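Local structure of alkaline serine protease AL20 (Nesterenkonia abyssinica, 3CP7) at residues S24-A29 with G181-T186. The protein is an alkaline, thermostable serine protease of the trypsin-like family that probably cleaves peptide bonds in protein substrates. Sequence-based numbering, arbitrary orientation.
Sequences SANIVA and GAQNST
Gln183 reaches across to Asn26 and joins the two segments by one side-chain hydrogen bond. ND2 of Asn26 donates to OE1 of Gln183 at 2.9 Å, with an N-H...O angle of 159°. The acceptor lies close to the amide plane of Asn26. Seen from Gln183, the donor sits off the carbonyl plane. The two amide planes stand 50° apart. Asn26 and Gln183 run alongside one another, pointing opposite ways. Val28 meets the same oxygen in a close van der Waals contact, not a hydrogen bond: its CG1 comes to 3.2 Å from OE1 of Gln183, and Val28 comes in nearly perpendicular to the Gln183 chain. The Gln183 chain is extended, with CG anti to the backbone N (chi1 180°) and CD continuing outward, which carries the amide over to Asn26. The other end of that amide turns back to its own strand. NE2 of Gln183 donates to O of Ser185 at 3.1 Å. With both ends bonded, the rotation of the amide is fixed. The segments belong to different halves of a trypsin-like fold of two beta domains. Strand 19-27 is part of the first, a closed barrel, and strand 183-191 is an outer strand of the second sheet. The contact is therefore a buried polar link between the domains. With an alanine here in place of Gln183, ND2 of Asn26 would probably lose this acceptor, O of Ser185 the donor NE2, and a gap would open beside Val28. Asn26 is held from further out as well. Its OD1 bonds ND1 of His8, and its ND2 also bonds OG of Ser113. Pro172, on the neighbouring strand 172-175, packs against both Asn26 and Gln183. Beyond Gln183, Asn184 and Ser185 form a classic beta bulge opposite Trp173.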
loop_
_atom_site.group_PDB
_atom_site.type_symbol
_atom_site.label_atom_id
_atom_site.label_comp_id
_atom_site.label_asym_id
_atom_site.label_seq_id
_atom_site.Cartn_x
_atom_site.Cartn_y
_atom_site.Cartn_z
ATOM N N SER A 24 -16.904 3.497 -9.587
ATOM C CA SER A 24 -17.822 3.808 -8.499
ATOM C C SER A 24 -17.060 3.600 -7.194
ATOM O O SER A 24 -15.986 2.994 -7.179
ATOM C CB SER A 24 -19.035 2.882 -8.575
ATOM O OG SER A 24 -19.715 3.008 -9.822
ATOM N N ALA A 25 -17.614 4.104 -6.094
ATOM C CA ALA A 25 -17.005 3.924 -4.780
ATOM C C ALA A 25 -18.028 4.201 -3.693
ATOM O O ALA A 25 -19.167 4.578 -3.977
ATOM C CB ALA A 25 -15.796 4.840 -4.617
ATOM N N ASN A 26 -17.609 4.044 -2.441
ATOM C CA ASN A 26 -18.522 4.186 -1.325
ATOM C C ASN A 26 -17.810 4.668 -0.078
ATOM O O ASN A 26 -16.780 4.124 0.278
ATOM C CB ASN A 26 -19.202 2.839 -1.054
ATOM C CG ASN A 26 -20.300 2.933 -0.003
ATOM O OD1 ASN A 26 -21.256 3.698 -0.158
ATOM N ND2 ASN A 26 -20.169 2.150 1.069
ATOM N N ILE A 27 -18.380 5.670 0.596
ATOM C CA ILE A 27 -17.823 6.139 1.866
ATOM C C ILE A 27 -18.029 5.083 2.947
ATOM O O ILE A 27 -19.166 4.700 3.243
ATOM C CB ILE A 27 -18.455 7.471 2.353
ATOM C CG1 ILE A 27 -18.360 8.552 1.272
ATOM C CG2 ILE A 27 -17.780 7.932 3.649
ATOM C CD1 ILE A 27 -19.154 9.829 1.605
ATOM N N VAL A 28 -16.924 4.619 3.525
ATOM C CA VAL A 28 -16.966 3.669 4.636
ATOM C C VAL A 28 -16.505 4.373 5.907
ATOM O O VAL A 28 -15.649 5.258 5.860
ATOM C CB VAL A 28 -16.123 2.392 4.359
ATOM C CG1 VAL A 28 -16.820 1.544 3.286
ATOM C CG2 VAL A 28 -14.661 2.730 3.984
ATOM N N ALA A 29 -17.106 4.001 7.035
ATOM C CA ALA A 29 -16.776 4.643 8.315
ATOM C C ALA A 29 -15.282 4.551 8.557
ATOM O O ALA A 29 -14.706 3.478 8.409
ATOM C CB ALA A 29 -17.530 3.982 9.436
ATOM N N GLY A 181 -26.803 -1.920 4.720
ATOM C CA GLY A 181 -26.011 -2.964 5.370
ATOM C C GLY A 181 -24.514 -2.687 5.371
ATOM O O GLY A 181 -24.051 -1.683 4.816
ATOM N N ALA A 182 -23.756 -3.575 6.005
ATOM C CA ALA A 182 -22.299 -3.457 6.025
ATOM C C ALA A 182 -21.730 -3.781 4.649
ATOM O O ALA A 182 -22.154 -4.745 4.001
ATOM C CB ALA A 182 -21.691 -4.382 7.083
ATOM N N GLN A 183 -20.780 -2.960 4.205
ATOM C CA GLN A 183 -20.081 -3.269 2.966
ATOM C C GLN A 183 -19.170 -4.467 3.164
ATOM O O GLN A 183 -18.442 -4.547 4.154
ATOM C CB GLN A 183 -19.272 -2.066 2.479
ATOM C CG GLN A 183 -18.529 -2.386 1.186
ATOM C CD GLN A 183 -18.045 -1.175 0.441
ATOM O OE1 GLN A 183 -18.236 -0.031 0.873
ATOM N NE2 GLN A 183 -17.423 -1.414 -0.706
ATOM N N ASN A 184 -19.205 -5.400 2.218
ATOM C CA ASN A 184 -18.443 -6.623 2.366
ATOM C C ASN A 184 -17.802 -7.143 1.068
ATOM O O ASN A 184 -17.239 -8.240 1.038
ATOM C CB ASN A 184 -19.313 -7.678 3.047
ATOM C CG ASN A 184 -18.550 -8.933 3.418
ATOM O OD1 ASN A 184 -17.564 -8.901 4.186
ATOM N ND2 ASN A 184 -19.025 -10.065 2.912
ATOM N N SER A 185 -17.880 -6.337 0.011
ATOM C CA SER A 185 -17.075 -6.549 -1.196
ATOM C C SER A 185 -17.245 -5.326 -2.083
ATOM O O SER A 185 -17.807 -4.293 -1.658
ATOM C CB SER A 185 -17.433 -7.856 -1.933
ATOM O OG SER A 185 -16.492 -8.113 -2.969
ATOM N N THR A 186 -16.764 -5.455 -3.310
ATOM C CA THR A 186 -16.776 -4.381 -4.264
ATOM C C THR A 186 -16.992 -5.023 -5.652
ATOM O O THR A 186 -16.565 -6.171 -5.874
ATOM C CB THR A 186 -15.403 -3.712 -4.028
ATOM O OG1 THR A 186 -15.458 -2.457 -3.312
ATOM C CG2 THR A 186 -14.247 -4.035 -5.011
#